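Local coordinates for protein proteasome accessory factor B/C (PafBC) (Paenarthrobacter aurescens, PDB 6SJ9) that probably acts as a transcriptional regulator of the bacterial DNA damage response, combining winged helix-turn-helix modules with WYL domains, at residues 107-112 with 140-145; 257-262 with 293-298; 264-269 with 274-279; 290-293 with 298-301. All coordinates share one frame; numbering follows the deposited sequence.

Contact 1: residues 107-112 with 140-145; sequences LWERAA and QPRIKP
E109 meets R142 in a side-on salt bridge, a helix-to-loop tie between helix 95-118 and the extended segment that leads into helix 147-159. The backbones stand well apart, so the two long side chains must span the gap, and the glutamate can be followed outward atom by atom. CB of E109 already feels the partner, lying 4.0 Å from R142 NH1. CG of E109, anti to the backbone N, is also nearest R142 NH1 (3.9 Å), and the chain stays extended beyond it, which carries the carboxylate off the helix toward the guanidinium. CD of E109 comes within 3.1 Å of R142 NH1. OE2 of E109 is the oxygen that is gripped: it accepts from R142 NH1 at 2.8 Å and from R142 NE at 3.0 Å. OE1 of E109, at 3.3 Å from R142 NH1, stays the more distant oxygen. R142 bends at chi2 and chi3 to offer this flank of its guanidinium, while NH2 makes a weak bond to the carbonyl of S391. Two donors on OE2 would probably draw the carboxylate's negative charge toward that oxygen. With an alanine in place of E109, the positive charge of R142 would probably lose its carboxylate mate here, leaving the NE and NH1 flank freer to turn. The planes of carboxylate and guanidinium stand 83° apart. OE2 lies in the guanidinium plane, yet NH1 reaches it from above the carboxylate plane, 72° out, whereas NE comes from the same face on the syn side, 26° out.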
# COMPACT_ATOMS: atom_id res chain seq x y z
N LEU A 107 2.28 3.82 -0.74
CA LEU A 107 2.23 5.29 -0.59
C LEU A 107 1.19 5.89 -1.51
O LEU A 107 0.48 6.82 -1.13
CB LEU A 107 3.59 5.91 -0.84
CG LEU A 107 4.72 5.45 0.11
CD1 LEU A 107 5.88 6.39 -0.07
CD2 LEU A 107 4.33 5.38 1.65
N TRP A 108 1.13 5.40 -2.76
CA TRP A 108 0.20 5.95 -3.73
C TRP A 108 -1.23 5.84 -3.20
O TRP A 108 -2.03 6.78 -3.29
CB TRP A 108 0.31 5.20 -5.07
CG TRP A 108 -0.96 5.41 -5.87
CD1 TRP A 108 -1.96 4.52 -6.06
CD2 TRP A 108 -1.35 6.62 -6.54
NE1 TRP A 108 -2.96 5.10 -6.82
CE2 TRP A 108 -2.60 6.38 -7.13
CE3 TRP A 108 -0.77 7.89 -6.68
CZ2 TRP A 108 -3.30 7.35 -7.85
CZ3 TRP A 108 -1.45 8.87 -7.43
CH2 TRP A 108 -2.72 8.59 -8.00
N GLU A 109 -1.56 4.66 -2.67
CA GLU A 109 -2.90 4.41 -2.17
C GLU A 109 -3.27 5.42 -1.10
O GLU A 109 -4.36 5.99 -1.15
CB GLU A 109 -2.98 2.97 -1.65
CG GLU A 109 -4.21 2.67 -0.82
CD GLU A 109 -4.44 1.18 -0.66
OE1 GLU A 109 -4.55 0.44 -1.66
OE2 GLU A 109 -4.48 0.73 0.49
N ARG A 110 -2.34 5.74 -0.18
CA ARG A 110 -2.67 6.77 0.82
C ARG A 110 -2.87 8.13 0.18
O ARG A 110 -3.76 8.90 0.56
CB ARG A 110 -1.61 6.87 1.93
CG ARG A 110 -1.48 5.62 2.78
CD ARG A 110 -0.65 5.88 3.99
NE ARG A 110 -1.28 6.87 4.89
CZ ARG A 110 -2.17 6.56 5.84
NH1 ARG A 110 -2.56 5.30 6.02
NH2 ARG A 110 -2.70 7.52 6.56
N ALA A 111 -2.05 8.44 -0.82
CA ALA A 111 -2.23 9.73 -1.49
C ALA A 111 -3.60 9.78 -2.19
O ALA A 111 -4.27 10.83 -2.21
CB ALA A 111 -1.10 9.95 -2.51
N ALA A 112 -3.98 8.68 -2.82
CA ALA A 112 -5.21 8.62 -3.61
C ALA A 112 -6.43 8.75 -2.71
O ALA A 112 -7.40 9.43 -3.07
CB ALA A 112 -5.25 7.30 -4.41
N GLN A 140 -8.35 -0.41 -4.69
CA GLN A 140 -9.20 -1.56 -4.47
C GLN A 140 -9.17 -1.86 -2.98
O GLN A 140 -8.27 -1.39 -2.27
CB GLN A 140 -8.70 -2.75 -5.28
CG GLN A 140 -7.44 -3.34 -4.74
CD GLN A 140 -6.83 -4.39 -5.64
OE1 GLN A 140 -7.37 -4.71 -6.70
NE2 GLN A 140 -5.72 -4.96 -5.21
N PRO A 141 -10.13 -2.64 -2.46
CA PRO A 141 -10.05 -3.03 -1.05
C PRO A 141 -8.76 -3.78 -0.78
O PRO A 141 -8.23 -4.51 -1.62
CB PRO A 141 -11.27 -3.93 -0.87
CG PRO A 141 -12.21 -3.47 -1.94
CD PRO A 141 -11.37 -3.11 -3.10
N ARG A 142 -8.21 -3.57 0.40
CA ARG A 142 -6.93 -4.17 0.72
C ARG A 142 -7.18 -5.53 1.36
O ARG A 142 -7.77 -5.62 2.45
CB ARG A 142 -6.13 -3.25 1.64
CG ARG A 142 -4.71 -3.74 1.79
CD ARG A 142 -3.94 -3.47 0.53
NE ARG A 142 -3.53 -2.08 0.43
CZ ARG A 142 -2.27 -1.71 0.23
NH1 ARG A 142 -1.96 -0.42 0.15
NH2 ARG A 142 -1.32 -2.63 0.15
N ILE A 143 -6.78 -6.58 0.67
CA ILE A 143 -6.95 -7.93 1.15
C ILE A 143 -5.62 -8.38 1.68
O ILE A 143 -4.65 -8.48 0.94
CB ILE A 143 -7.42 -8.89 0.06
CG1 ILE A 143 -8.66 -8.32 -0.65
CG2 ILE A 143 -7.66 -10.27 0.73
CD1 ILE A 143 -9.90 -8.30 0.15
N LYS A 144 -5.53 -8.60 2.98
CA LYS A 144 -4.24 -8.97 3.52
C LYS A 144 -4.45 -10.06 4.55
O LYS A 144 -5.57 -10.24 5.04
CB LYS A 144 -3.56 -7.72 4.09
CG LYS A 144 -4.20 -7.19 5.31
CD LYS A 144 -3.22 -6.37 6.15
CE LYS A 144 -3.81 -4.98 6.37
NZ LYS A 144 -3.21 -3.86 5.56
N PRO A 145 -3.43 -10.86 4.83
CA PRO A 145 -3.58 -11.86 5.90
C PRO A 145 -3.75 -11.12 7.21
O PRO A 145 -3.16 -10.07 7.41
CB PRO A 145 -2.27 -12.65 5.85
CG PRO A 145 -1.27 -11.64 5.33
CD PRO A 145 -2.07 -10.86 4.27

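Contact 2: residues 257-262 with 293-298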
# COMPACT_ATOMS: atom_id res chain seq x y z
N LEU A 257 -15.26 0.56 -9.83
CA LEU A 257 -14.40 0.70 -11.00
C LEU A 257 -13.28 -0.32 -11.00
O LEU A 257 -12.99 -0.94 -12.03
CB LEU A 257 -13.85 2.13 -11.13
CG LEU A 257 -14.77 3.15 -11.83
CD1 LEU A 257 -14.77 2.88 -13.35
CD2 LEU A 257 -16.21 3.19 -11.33
N ALA A 258 -12.62 -0.52 -9.85
CA ALA A 258 -11.57 -1.54 -9.81
C ALA A 258 -12.12 -2.91 -10.20
O ALA A 258 -11.47 -3.67 -10.93
CB ALA A 258 -10.94 -1.60 -8.42
N LEU A 259 -13.34 -3.21 -9.76
CA LEU A 259 -13.94 -4.50 -10.10
C LEU A 259 -14.20 -4.60 -11.59
O LEU A 259 -13.91 -5.62 -12.21
CB LEU A 259 -15.24 -4.70 -9.31
CG LEU A 259 -15.90 -6.07 -9.48
CD1 LEU A 259 -14.89 -7.14 -9.03
CD2 LEU A 259 -17.23 -6.15 -8.74
N ARG A 260 -14.69 -3.53 -12.21
CA ARG A 260 -15.01 -3.59 -13.64
C ARG A 260 -13.76 -3.75 -14.49
O ARG A 260 -13.83 -4.30 -15.59
CB ARG A 260 -15.80 -2.35 -14.07
CG ARG A 260 -17.23 -2.34 -13.61
CD ARG A 260 -17.89 -0.99 -13.72
NE ARG A 260 -19.33 -1.10 -13.43
CZ ARG A 260 -20.23 -1.33 -14.38
NH1 ARG A 260 -19.83 -1.46 -15.65
NH2 ARG A 260 -21.52 -1.44 -14.09
N LYS A 261 -12.62 -3.28 -13.98
CA LYS A 261 -11.35 -3.50 -14.66
C LYS A 261 -11.07 -4.99 -14.85
O LYS A 261 -10.39 -5.37 -15.80
CB LYS A 261 -10.25 -2.81 -13.84
CG LYS A 261 -10.06 -1.35 -14.24
CD LYS A 261 -8.90 -0.65 -13.55
CE LYS A 261 -9.05 0.88 -13.75
NZ LYS A 261 -8.34 1.77 -12.75
N LYS A 262 -11.58 -5.84 -13.97
CA LYS A 262 -11.37 -7.28 -14.04
C LYS A 262 -12.42 -8.03 -14.86
O LYS A 262 -12.32 -9.26 -14.98
CB LYS A 262 -11.31 -7.89 -12.63
CG LYS A 262 -10.15 -7.46 -11.84
CD LYS A 262 -10.00 -8.30 -10.57
CE LYS A 262 -11.29 -8.37 -9.75
NZ LYS A 262 -11.08 -9.08 -8.44
N ALA A 293 -17.83 -8.19 -0.26
CA ALA A 293 -18.50 -7.72 0.96
C ALA A 293 -18.20 -6.26 1.23
O ALA A 293 -19.05 -5.54 1.78
CB ALA A 293 -18.01 -8.53 2.17
N SER A 294 -16.97 -5.82 0.89
CA SER A 294 -16.59 -4.43 1.05
C SER A 294 -17.45 -3.52 0.17
O SER A 294 -17.61 -2.33 0.47
CB SER A 294 -15.07 -4.26 0.77
OG SER A 294 -14.83 -3.88 -0.57
N TYR A 295 -18.01 -4.06 -0.89
CA TYR A 295 -18.84 -3.26 -1.79
C TYR A 295 -20.32 -3.22 -1.36
O TYR A 295 -21.10 -2.46 -1.95
CB TYR A 295 -18.73 -3.79 -3.22
CG TYR A 295 -17.35 -3.77 -3.83
CD1 TYR A 295 -16.43 -2.78 -3.51
CD2 TYR A 295 -16.95 -4.77 -4.72
CE1 TYR A 295 -15.14 -2.77 -4.08
CE2 TYR A 295 -15.69 -4.78 -5.30
CZ TYR A 295 -14.79 -3.79 -4.98
OH TYR A 295 -13.52 -3.84 -5.56
N GLY A 296 -20.71 -3.99 -0.34
CA GLY A 296 -22.07 -3.96 0.19
C GLY A 296 -23.22 -4.13 -0.80
O GLY A 296 -23.32 -5.13 -1.53
N PRO A 297 -24.16 -3.17 -0.79
CA PRO A 297 -25.31 -3.27 -1.70
C PRO A 297 -24.97 -2.99 -3.16
O PRO A 297 -25.80 -3.25 -4.01
CB PRO A 297 -26.28 -2.23 -1.15
CG PRO A 297 -25.36 -1.17 -0.61
CD PRO A 297 -24.18 -1.91 -0.02
N HIS A 298 -23.77 -2.51 -3.48
CA HIS A 298 -23.43 -2.26 -4.88
C HIS A 298 -23.23 -3.53 -5.70
O HIS A 298 -23.06 -3.44 -6.91
CB HIS A 298 -22.16 -1.42 -4.97
CG HIS A 298 -22.31 -0.04 -4.40
ND1 HIS A 298 -23.53 0.62 -4.35
CD2 HIS A 298 -21.40 0.79 -3.85
CE1 HIS A 298 -23.35 1.80 -3.79
NE2 HIS A 298 -22.07 1.94 -3.48
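L259 and Y295 have the closest alpha carbons here, 9.7 Å apart, so helix 257-261 and the chain leaving helix 285-294 meet through side chains across a wide backbone gap. The contact shows how a leucine can rest on a tyrosine with very few atoms. Ring carbon CE2 of Y295 is touched twice, by CB of L259 at 4.0 Å and by its CD2 at an equal distance. L259 holds CG anti to the backbone N (chi1 -175°), and its CD2 branch comes to the ring obliquely. A258 adds only a fringe, its CB 4.5 Å from the hydroxyl oxygen OH of Y295. That hydroxyl is committed elsewhere, hydrogen-bonded to the carboxylate of E291 of helix 285-294, four residues earlier, which probably helps to fix the ring beside the leucine. P141, from another part of the chain, packs against the ring as well. Just after Y295 the chain turns at G296, whose positive phi breaks the helical path. L259 also leans on L249, I251 and L292. The contact thus joins the two helices of a ferredoxin-like fold, recognised here in the WCX domain by its beta-alpha-beta-beta-alpha-beta order and its antiparallel sheet of strand order 2-3-1-4.

Contact 3: residues 264-269 with 274-279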
# COMPACT_ATOMS: atom_id res chain seq x y z
N THR A 264 -14.59 -9.98 -17.45
CA THR A 264 -14.43 -10.68 -18.72
C THR A 264 -15.61 -10.46 -19.66
O THR A 264 -15.47 -10.65 -20.87
CB THR A 264 -14.30 -12.19 -18.49
OG1 THR A 264 -15.48 -12.66 -17.85
CG2 THR A 264 -13.08 -12.52 -17.61
N SER A 265 -16.78 -10.16 -19.12
CA SER A 265 -17.92 -9.84 -19.97
C SER A 265 -18.77 -8.81 -19.24
O SER A 265 -18.75 -8.73 -18.02
CB SER A 265 -18.75 -11.07 -20.31
OG SER A 265 -19.54 -11.45 -19.21
N LEU A 266 -19.53 -8.05 -20.01
CA LEU A 266 -20.43 -7.04 -19.46
C LEU A 266 -21.69 -6.97 -20.30
O LEU A 266 -21.62 -7.00 -21.53
CB LEU A 266 -19.76 -5.66 -19.47
CG LEU A 266 -20.07 -4.63 -18.38
CD1 LEU A 266 -19.81 -3.23 -18.90
CD2 LEU A 266 -21.48 -4.74 -17.89
N GLN A 267 -22.84 -6.90 -19.63
CA GLN A 267 -24.13 -6.74 -20.30
C GLN A 267 -25.10 -6.20 -19.25
O GLN A 267 -24.81 -6.21 -18.05
CB GLN A 267 -24.71 -8.04 -20.87
CG GLN A 267 -25.28 -8.99 -19.83
CD GLN A 267 -25.71 -10.34 -20.39
OE1 GLN A 267 -25.41 -10.68 -21.54
NE2 GLN A 267 -26.44 -11.11 -19.57
N ASP A 268 -26.24 -5.71 -19.72
CA ASP A 268 -27.26 -5.23 -18.80
C ASP A 268 -27.86 -6.39 -18.01
O ASP A 268 -27.97 -7.52 -18.50
CB ASP A 268 -28.36 -4.46 -19.52
CG ASP A 268 -28.00 -2.99 -19.74
OD1 ASP A 268 -27.12 -2.49 -19.00
OD2 ASP A 268 -28.59 -2.34 -20.62
N ALA A 269 -28.19 -6.10 -16.76
CA ALA A 269 -28.77 -7.10 -15.86
C ALA A 269 -30.21 -7.39 -16.27
O ALA A 269 -30.93 -6.49 -16.71
CB ALA A 269 -28.73 -6.62 -14.40
N GLY A 274 -30.62 -0.03 -14.04
CA GLY A 274 -29.40 0.60 -13.56
C GLY A 274 -28.36 -0.35 -12.99
O GLY A 274 -27.50 0.09 -12.22
N ARG A 275 -28.39 -1.63 -13.37
CA ARG A 275 -27.39 -2.58 -12.91
C ARG A 275 -26.90 -3.40 -14.11
O ARG A 275 -27.65 -3.69 -15.04
CB ARG A 275 -27.94 -3.55 -11.81
CG ARG A 275 -28.38 -2.87 -10.50
CD ARG A 275 -28.61 -3.89 -9.38
NE ARG A 275 -27.56 -3.81 -8.38
CZ ARG A 275 -27.41 -4.64 -7.33
NH1 ARG A 275 -28.25 -5.65 -7.13
NH2 ARG A 275 -26.40 -4.44 -6.48
N ASP A 276 -25.65 -3.82 -14.02
CA ASP A 276 -24.96 -4.62 -15.02
C ASP A 276 -24.76 -6.04 -14.51
O ASP A 276 -24.72 -6.29 -13.30
CB ASP A 276 -23.58 -4.03 -15.32
CG ASP A 276 -23.66 -2.71 -16.06
OD1 ASP A 276 -24.60 -2.53 -16.86
OD2 ASP A 276 -22.77 -1.86 -15.82
N ARG A 277 -24.58 -6.96 -15.44
CA ARG A 277 -24.21 -8.33 -15.09
C ARG A 277 -22.83 -8.57 -15.69
O ARG A 277 -22.67 -8.57 -16.91
CB ARG A 277 -25.25 -9.31 -15.62
CG ARG A 277 -25.00 -10.77 -15.34
CD ARG A 277 -26.03 -11.61 -16.07
NE ARG A 277 -25.98 -13.04 -15.74
CZ ARG A 277 -25.39 -13.98 -16.47
NH1 ARG A 277 -25.43 -15.25 -16.06
NH2 ARG A 277 -24.76 -13.67 -17.59
N ILE A 278 -21.83 -8.81 -14.83
CA ILE A 278 -20.47 -9.06 -15.29
C ILE A 278 -20.02 -10.43 -14.80
O ILE A 278 -20.54 -10.97 -13.83
CB ILE A 278 -19.46 -7.99 -14.82
CG1 ILE A 278 -19.34 -8.00 -13.29
CG2 ILE A 278 -19.82 -6.65 -15.35
CD1 ILE A 278 -18.18 -7.15 -12.76
N THR A 279 -18.99 -10.94 -15.46
CA THR A 279 -18.26 -12.11 -15.03
C THR A 279 -16.83 -11.70 -14.73
O THR A 279 -16.29 -10.80 -15.38
CB THR A 279 -18.30 -13.23 -16.10
OG1 THR A 279 -17.98 -12.68 -17.38
CG2 THR A 279 -19.68 -13.85 -16.20
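Q267 and R277 form the central hydrogen-bonded pair of this antiparallel hairpin. R277 N gives a nearly straight bond to Q267 O at 2.7 Å (176° at the hydrogen), answered by a longer one from Q267 N to R277 O. Beyond it A269 N reaches R275 O, and at the other end T264 N bonds T279 O at 2.8 Å. Hydroxyls add to this end: S265 OG and T279 OG1 are hydrogen-bonded at 2.7 Å. On the same face as S265 and T279, CG of Q267 sits between its own N and carbonyl carbon (chi1 75°), and the extended chain beyond runs alongside R277, with Q267 NE2 3.6 Å from R277 CD.

On the other face L266 and I278 meet, CD2 of L266 lying 3.6 Å from CG2 of I278 and 3.4 Å from CB of D276. D268 and D276 make a non-hydrogen-bonded pair whose side chains diverge, yet their OD1 atoms come within 3.3 Å, the carboxylates nearly coplanar (11°). K253 bridges both oxygens, probably offsetting their repulsion; R260 is modelled too close to D276 OD2 to be read in detail. A leucine in place of D276 would probably leave K253 with one of its two carboxylates.

Within the sheet, strand 263-268 lies at the edge and strand 275-282 separates it from 245-252. Helix 257-261 covers the L266 and I278 side, L259 resting on I278 and R260 on L266.

Contact 4: residues 290-293 with 298-301; sequences EELA and HVKV
L292 meets V301 and V299 with its two methyl branches, a small example of how a helix is seated on an edge strand. The tight part is at CD1 of L292, which lies 3.6 Å from CG2 of V301, the two side chains crossing at about a right angle. Slightly closer is a backbone contact, CG1 of V299 standing 3.5 Å from the carbonyl oxygen O of L292. A chi1 of 60°, which sets CG1 of V299 between its own N and carbonyl carbon, brings that methyl to the L292 oxygen and leaves CG2, anti to the backbone N, facing CD2 of L292. The looser part lies there: CD2 of L292 and CG2 of V299 are 4.2 Å apart. The two methyls of L292 thus divide between the valines, CD1 at V301 and CD2 at V299, and L249 of strand 245-252 and L259 of helix 257-261 complete their surroundings.

The polar residues turn elsewhere. K300, between the two valines, starts away from the helix on the opposite side of the strand, where it meets Q661 in a partly exposed setting. E291 forms a salt bridge with K262, and E290 reaches Q634, so the acidic groups of helix 285-294 serve other neighbours.

L307, S308 and V311 of helix 305-323 also pack on V301. Strand 275-282, helix 285-294 and strand 299-303 thus form a beta-alpha-beta crossover that skips over strand 245-252, the closing half of the ferredoxin-like fold.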
# COMPACT_ATOMS: atom_id res chain seq x y z
N GLU A 290 -14.30 -11.35 0.42
CA GLU A 290 -13.92 -10.20 1.22
C GLU A 290 -13.99 -8.94 0.38
O GLU A 290 -14.50 -7.92 0.83
CB GLU A 290 -12.53 -10.39 1.83
CG GLU A 290 -12.13 -9.19 2.70
CD GLU A 290 -10.80 -9.39 3.44
OE1 GLU A 290 -10.29 -10.51 3.41
OE2 GLU A 290 -10.26 -8.42 4.03
N GLU A 291 -13.50 -8.99 -0.86
CA GLU A 291 -13.59 -7.81 -1.71
C GLU A 291 -15.05 -7.43 -1.94
O GLU A 291 -15.43 -6.25 -1.79
CB GLU A 291 -12.88 -8.06 -3.05
CG GLU A 291 -13.02 -6.86 -3.98
CD GLU A 291 -12.53 -7.13 -5.39
OE1 GLU A 291 -11.98 -8.23 -5.62
OE2 GLU A 291 -12.75 -6.28 -6.28
N LEU A 292 -15.89 -8.40 -2.29
CA LEU A 292 -17.28 -8.08 -2.64
C LEU A 292 -18.09 -7.63 -1.43
O LEU A 292 -18.85 -6.67 -1.54
CB LEU A 292 -17.93 -9.28 -3.32
CG LEU A 292 -17.30 -9.72 -4.65
CD1 LEU A 292 -18.06 -10.92 -5.20
CD2 LEU A 292 -17.33 -8.59 -5.70
N ALA A 293 -17.83 -8.19 -0.26
CA ALA A 293 -18.50 -7.72 0.96
C ALA A 293 -18.20 -6.26 1.23
O ALA A 293 -19.05 -5.54 1.78
CB ALA A 293 -18.01 -8.53 2.17
N HIS A 298 -23.77 -2.51 -3.48
CA HIS A 298 -23.43 -2.26 -4.88
C HIS A 298 -23.23 -3.53 -5.70
O HIS A 298 -23.06 -3.44 -6.91
CB HIS A 298 -22.16 -1.42 -4.97
CG HIS A 298 -22.31 -0.04 -4.40
ND1 HIS A 298 -23.53 0.62 -4.35
CD2 HIS A 298 -21.40 0.79 -3.85
CE1 HIS A 298 -23.35 1.80 -3.79
NE2 HIS A 298 -22.07 1.94 -3.48
N VAL A 299 -23.28 -4.70 -5.08
CA VAL A 299 -23.02 -5.95 -5.80
C VAL A 299 -23.87 -7.04 -5.18
O VAL A 299 -24.11 -7.06 -3.96
CB VAL A 299 -21.51 -6.32 -5.80
CG1 VAL A 299 -20.94 -6.49 -4.36
CG2 VAL A 299 -21.25 -7.58 -6.62
N LYS A 300 -24.34 -7.94 -6.03
CA LYS A 300 -24.93 -9.20 -5.63
C LYS A 300 -24.23 -10.31 -6.37
O LYS A 300 -24.03 -10.22 -7.58
CB LYS A 300 -26.45 -9.25 -5.95
CG LYS A 300 -27.08 -10.59 -5.62
CD LYS A 300 -28.51 -10.66 -6.17
CE LYS A 300 -29.27 -11.90 -5.73
NZ LYS A 300 -30.62 -11.99 -6.42
N VAL A 301 -23.78 -11.33 -5.64
CA VAL A 301 -23.26 -12.53 -6.26
C VAL A 301 -24.45 -13.35 -6.76
O VAL A 301 -25.31 -13.73 -5.96
CB VAL A 301 -22.42 -13.36 -5.28
CG1 VAL A 301 -21.98 -14.67 -5.92
CG2 VAL A 301 -21.22 -12.58 -4.78

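How the contacts relate
Contact 1 comes first in the chain and belongs to the connection between helix 95-118 and helix 147-159; its centre lies about 15 Å from that of contact 2. Contacts 2, 3 and 4 all fall within one WCX range: contacts 3 and 4 reach its four-stranded antiparallel sheet, while contact 2 joins the helices packed on it. Contact 3 is the edge hairpin, lying between the two segments of contact 2 in sequence; contact 4 follows it and shares helix 285-294 with contact 2, their centres about 6 Å apart. P141 and I143 of contact 1 pack on that same helix, so the loop and the WCX fold are joined directly, linking parts of a multidomain regulator.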